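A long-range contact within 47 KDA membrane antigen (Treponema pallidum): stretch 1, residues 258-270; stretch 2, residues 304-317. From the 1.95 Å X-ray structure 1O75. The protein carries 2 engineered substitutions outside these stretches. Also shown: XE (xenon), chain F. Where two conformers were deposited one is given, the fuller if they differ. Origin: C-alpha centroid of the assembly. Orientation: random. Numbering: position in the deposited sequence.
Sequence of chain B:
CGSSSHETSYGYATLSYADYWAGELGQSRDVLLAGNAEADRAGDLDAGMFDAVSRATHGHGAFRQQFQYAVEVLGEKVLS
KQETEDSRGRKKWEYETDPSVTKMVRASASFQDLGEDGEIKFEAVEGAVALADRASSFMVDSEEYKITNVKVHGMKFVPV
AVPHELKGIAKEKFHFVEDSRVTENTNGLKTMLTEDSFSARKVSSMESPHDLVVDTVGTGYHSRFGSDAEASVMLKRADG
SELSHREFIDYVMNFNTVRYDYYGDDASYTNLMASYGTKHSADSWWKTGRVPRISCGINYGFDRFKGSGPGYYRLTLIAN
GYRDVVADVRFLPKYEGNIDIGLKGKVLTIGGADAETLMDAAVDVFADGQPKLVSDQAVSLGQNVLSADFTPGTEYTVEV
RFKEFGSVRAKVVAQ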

# COMPACT_ATOMS: atom_id res chain seq x y z
N VAL B 258 22.09 -1.08 6.95
CA VAL B 258 22.38 -0.14 5.88
C VAL B 258 23.46 0.84 6.30
O VAL B 258 23.43 1.37 7.43
CB VAL B 258 21.15 0.74 5.50
CG1 VAL B 258 21.42 1.46 4.14
CG2 VAL B 258 19.91 -0.08 5.43
N ARG B 259 24.40 1.11 5.40
CA ARG B 259 25.44 2.08 5.67
C ARG B 259 25.06 3.35 4.92
O ARG B 259 24.62 3.30 3.77
CB ARG B 259 26.78 1.59 5.15
CG ARG B 259 27.94 2.59 5.43
CD ARG B 259 29.19 2.19 4.62
NE ARG B 259 30.30 3.09 4.87
CZ ARG B 259 31.29 2.82 5.72
NH1 ARG B 259 31.28 1.69 6.40
NH2 ARG B 259 32.28 3.69 5.90
N TYR B 260 25.20 4.50 5.56
CA TYR B 260 24.94 5.77 4.87
C TYR B 260 26.31 6.44 4.61
O TYR B 260 27.07 6.64 5.56
CB TYR B 260 24.12 6.75 5.73
CG TYR B 260 22.67 6.34 6.04
CD1 TYR B 260 22.07 5.27 5.36
CD2 TYR B 260 21.92 7.04 6.99
CE1 TYR B 260 20.73 4.91 5.62
CE2 TYR B 260 20.57 6.69 7.26
CZ TYR B 260 19.99 5.62 6.57
OH TYR B 260 18.68 5.28 6.82
N ASP B 261 26.63 6.78 3.36
CA ASP B 261 27.86 7.53 3.06
C ASP B 261 27.33 8.89 2.58
O ASP B 261 26.48 8.96 1.69
CB ASP B 261 28.70 6.88 1.96
CG ASP B 261 29.42 5.64 2.43
OD1 ASP B 261 29.88 5.60 3.59
OD2 ASP B 261 29.53 4.70 1.64
N TYR B 262 27.86 9.96 3.17
CA TYR B 262 27.42 11.33 2.89
C TYR B 262 28.46 12.13 2.10
O TYR B 262 29.62 12.25 2.54
CB TYR B 262 27.14 12.02 4.23
CG TYR B 262 26.65 13.45 4.15
CD1 TYR B 262 25.69 13.83 3.23
CD2 TYR B 262 27.11 14.41 5.07
CE1 TYR B 262 25.18 15.13 3.21
CE2 TYR B 262 26.61 15.72 5.07
CZ TYR B 262 25.64 16.07 4.14
OH TYR B 262 25.13 17.35 4.11
N TYR B 263 28.04 12.68 0.97
CA TYR B 263 28.92 13.45 0.10
C TYR B 263 28.65 14.95 0.13
O TYR B 263 29.11 15.70 -0.75
CB TYR B 263 28.81 12.90 -1.33
CG TYR B 263 29.54 11.58 -1.50
CD1 TYR B 263 28.99 10.37 -1.06
CD2 TYR B 263 30.83 11.54 -2.04
CE1 TYR B 263 29.72 9.15 -1.15
CE2 TYR B 263 31.57 10.34 -2.14
CZ TYR B 263 31.01 9.15 -1.68
OH TYR B 263 31.79 7.99 -1.70
N GLY B 264 27.94 15.40 1.17
CA GLY B 264 27.64 16.82 1.28
C GLY B 264 26.95 17.34 0.03
O GLY B 264 26.01 16.73 -0.48
N ASP B 265 27.41 18.48 -0.48
CA ASP B 265 26.77 19.02 -1.68
C ASP B 265 27.44 18.54 -2.97
O ASP B 265 27.09 19.02 -4.06
CB ASP B 265 26.76 20.55 -1.65
CG ASP B 265 26.04 21.12 -0.43
OD1 ASP B 265 24.96 20.61 -0.06
OD2 ASP B 265 26.57 22.09 0.16
N ASP B 266 28.37 17.60 -2.87
CA ASP B 266 29.06 17.10 -4.06
C ASP B 266 28.25 16.10 -4.91
O ASP B 266 28.28 14.89 -4.68
CB ASP B 266 30.42 16.48 -3.68
CG ASP B 266 31.16 15.89 -4.89
OD1 ASP B 266 30.84 16.27 -6.04
OD2 ASP B 266 32.06 15.05 -4.70
N ALA B 267 27.55 16.64 -5.90
CA ALA B 267 26.72 15.84 -6.80
C ALA B 267 27.52 14.82 -7.61
O ALA B 267 26.94 13.89 -8.16
CB ALA B 267 25.96 16.75 -7.76
N SER B 268 28.84 14.97 -7.66
CA SER B 268 29.64 14.00 -8.42
C SER B 268 30.04 12.78 -7.60
O SER B 268 30.67 11.88 -8.13
CB SER B 268 30.91 14.66 -8.99
OG SER B 268 31.86 14.92 -7.96
N TYR B 269 29.69 12.74 -6.32
CA TYR B 269 30.06 11.62 -5.46
C TYR B 269 31.57 11.32 -5.47
O TYR B 269 32.03 10.16 -5.54
CB TYR B 269 29.25 10.36 -5.84
CG TYR B 269 27.80 10.42 -5.39
CD1 TYR B 269 26.85 11.12 -6.13
CD2 TYR B 269 27.38 9.80 -4.20
CE1 TYR B 269 25.50 11.21 -5.71
CE2 TYR B 269 26.05 9.88 -3.76
CZ TYR B 269 25.11 10.59 -4.52
OH TYR B 269 23.78 10.63 -4.14
N THR B 270 32.35 12.38 -5.36
CA THR B 270 33.79 12.26 -5.35
C THR B 270 34.40 12.48 -3.97
O THR B 270 35.31 11.76 -3.57
CB THR B 270 34.40 13.26 -6.36
OG1 THR B 270 33.93 12.92 -7.68
CG2 THR B 270 35.94 13.20 -6.33
N ARG B 304 23.92 9.59 16.24
CA ARG B 304 24.64 8.72 15.31
C ARG B 304 24.77 9.31 13.91
O ARG B 304 25.45 8.73 13.07
CB ARG B 304 23.98 7.33 15.24
CG ARG B 304 22.53 7.27 14.73
CD ARG B 304 21.96 5.81 14.88
NE ARG B 304 20.52 5.78 14.62
CZ ARG B 304 19.58 6.17 15.49
NH1 ARG B 304 19.94 6.60 16.69
NH2 ARG B 304 18.30 6.23 15.13
N PHE B 305 24.11 10.44 13.67
CA PHE B 305 24.18 11.13 12.38
C PHE B 305 24.76 12.54 12.53
O PHE B 305 24.59 13.41 11.68
CB PHE B 305 22.78 11.21 11.73
CG PHE B 305 22.16 9.85 11.47
CD1 PHE B 305 22.90 8.86 10.86
CD2 PHE B 305 20.84 9.57 11.86
CE1 PHE B 305 22.35 7.58 10.63
CE2 PHE B 305 20.27 8.30 11.64
CZ PHE B 305 21.02 7.30 11.03
N LYS B 306 25.46 12.76 13.64
CA LYS B 306 26.04 14.07 13.92
C LYS B 306 26.85 14.60 12.74
O LYS B 306 27.77 13.94 12.28
CB LYS B 306 26.94 13.98 15.16
CG LYS B 306 27.46 15.34 15.62
CD LYS B 306 28.40 15.24 16.81
CE LYS B 306 29.05 16.59 17.07
NZ LYS B 306 29.79 16.63 18.37
N GLY B 307 26.49 15.78 12.25
CA GLY B 307 27.20 16.40 11.15
C GLY B 307 26.54 16.18 9.80
O GLY B 307 26.96 16.75 8.79
N SER B 308 25.50 15.35 9.77
CA SER B 308 24.83 15.06 8.52
C SER B 308 23.93 16.22 8.21
O SER B 308 23.68 17.04 9.07
CB SER B 308 23.98 13.80 8.65
OG SER B 308 22.97 14.03 9.62
N GLY B 309 23.42 16.28 6.99
CA GLY B 309 22.51 17.34 6.63
C GLY B 309 22.04 17.10 5.22
O GLY B 309 22.37 16.06 4.65
N PRO B 310 21.28 18.01 4.63
CA PRO B 310 20.81 17.83 3.26
C PRO B 310 22.00 17.60 2.31
O PRO B 310 23.12 18.04 2.59
CB PRO B 310 20.08 19.14 2.95
CG PRO B 310 19.60 19.59 4.32
CD PRO B 310 20.81 19.30 5.18
N GLY B 311 21.77 16.94 1.19
CA GLY B 311 22.86 16.68 0.27
C GLY B 311 22.75 15.31 -0.39
O GLY B 311 21.67 14.72 -0.44
N TYR B 312 23.88 14.82 -0.88
CA TYR B 312 23.97 13.56 -1.59
C TYR B 312 24.44 12.43 -0.71
O TYR B 312 25.49 12.53 -0.03
CB TYR B 312 24.93 13.70 -2.77
CG TYR B 312 24.44 14.67 -3.79
CD1 TYR B 312 23.63 14.26 -4.84
CD2 TYR B 312 24.71 16.04 -3.65
CE1 TYR B 312 23.11 15.18 -5.74
CE2 TYR B 312 24.18 16.97 -4.54
CZ TYR B 312 23.39 16.54 -5.58
OH TYR B 312 22.83 17.47 -6.42
N TYR B 313 23.66 11.36 -0.75
CA TYR B 313 23.96 10.19 0.04
C TYR B 313 24.08 8.96 -0.84
O TYR B 313 23.50 8.88 -1.93
CB TYR B 313 22.86 9.92 1.08
CG TYR B 313 22.81 10.92 2.22
CD1 TYR B 313 22.21 12.17 2.05
CD2 TYR B 313 23.37 10.61 3.45
CE1 TYR B 313 22.18 13.09 3.11
CE2 TYR B 313 23.34 11.51 4.50
CZ TYR B 313 22.74 12.75 4.32
OH TYR B 313 22.72 13.61 5.40
N ARG B 314 24.84 8.00 -0.35
CA ARG B 314 25.00 6.72 -1.03
C ARG B 314 24.60 5.73 0.05
O ARG B 314 25.22 5.70 1.12
CB ARG B 314 26.46 6.50 -1.44
CG ARG B 314 26.74 5.08 -1.92
CD ARG B 314 27.96 5.02 -2.85
NE ARG B 314 27.68 5.68 -4.13
CZ ARG B 314 28.61 6.10 -4.98
NH1 ARG B 314 29.90 5.93 -4.70
NH2 ARG B 314 28.24 6.69 -6.11
N LEU B 315 23.57 4.93 -0.22
CA LEU B 315 23.07 3.93 0.73
C LEU B 315 23.54 2.54 0.31
O LEU B 315 23.42 2.18 -0.86
CB LEU B 315 21.52 3.93 0.73
CG LEU B 315 20.83 5.29 0.70
CD1 LEU B 315 19.31 5.12 0.77
CD2 LEU B 315 21.34 6.13 1.85
N THR B 316 24.04 1.77 1.25
CA THR B 316 24.46 0.42 0.91
C THR B 316 23.67 -0.58 1.77
O THR B 316 23.85 -0.62 2.98
CB THR B 316 25.98 0.23 1.17
OG1 THR B 316 26.71 1.17 0.37
CG2 THR B 316 26.43 -1.21 0.79
N LEU B 317 22.81 -1.37 1.13
CA LEU B 317 22.00 -2.39 1.83
C LEU B 317 22.85 -3.64 2.02
O LEU B 317 23.40 -4.17 1.06
CB LEU B 317 20.77 -2.75 0.97
CG LEU B 317 19.51 -1.89 1.03
CD1 LEU B 317 19.83 -0.45 1.19
CD2 LEU B 317 18.69 -2.14 -0.22
XE XE F . 18.44 7.87 4.31
O HOH W 1 26.89 3.36 1.64

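Two antiparallel strands, paired from Val 258 with Leu 317 to Tyr 262 with Tyr 313, form the frame of this contact, and three residues, Tyr 312, Tyr 262 and Arg 314, have the most surface covered by the opposite stretch. Tyr 312 anchors the loop that follows the first strand. Its backbone is held at both ends, Tyr 263 N to Tyr 312 O at 2.7 Å and Tyr 312 N to Gly 264 O at 2.9 Å, while its ring carries Ala 267 over one face, with Ala 267 CA 3.5 Å from the ring centroid. Ala 267 CB also touches the ring, 3.4 Å from Tyr 312 CZ.

Tyr 262 works on the sheet face it shares with Tyr 260 and Leu 315. Its ring makes an offset stack with that of Tyr 313, and its hydroxyl reaches past the strand to donate a hydrogen bond from Tyr 262 OH to Pro 310 O (2.6 Å). Gly 311 leaves the room: a CB there would clash with Tyr 262 CE1 and Gly 264 O. On that face Tyr 260 and Leu 315 are buried, Tyr 260 CD1 lying 3.7 Å from Leu 315 CD2, so apolar surface is matched with apolar surface.

Arg 314 lies on the other face. Its backbone pairs with Asp 261, Arg 314 N to Asp 261 O at 2.8 Å, and Tyr 269 CD2 sits over its guanidinium, 3.7 Å from Arg 314 NH2. Tyr 269 OH then donates to Tyr 313 O (2.8 Å), tying the loop back to the strand.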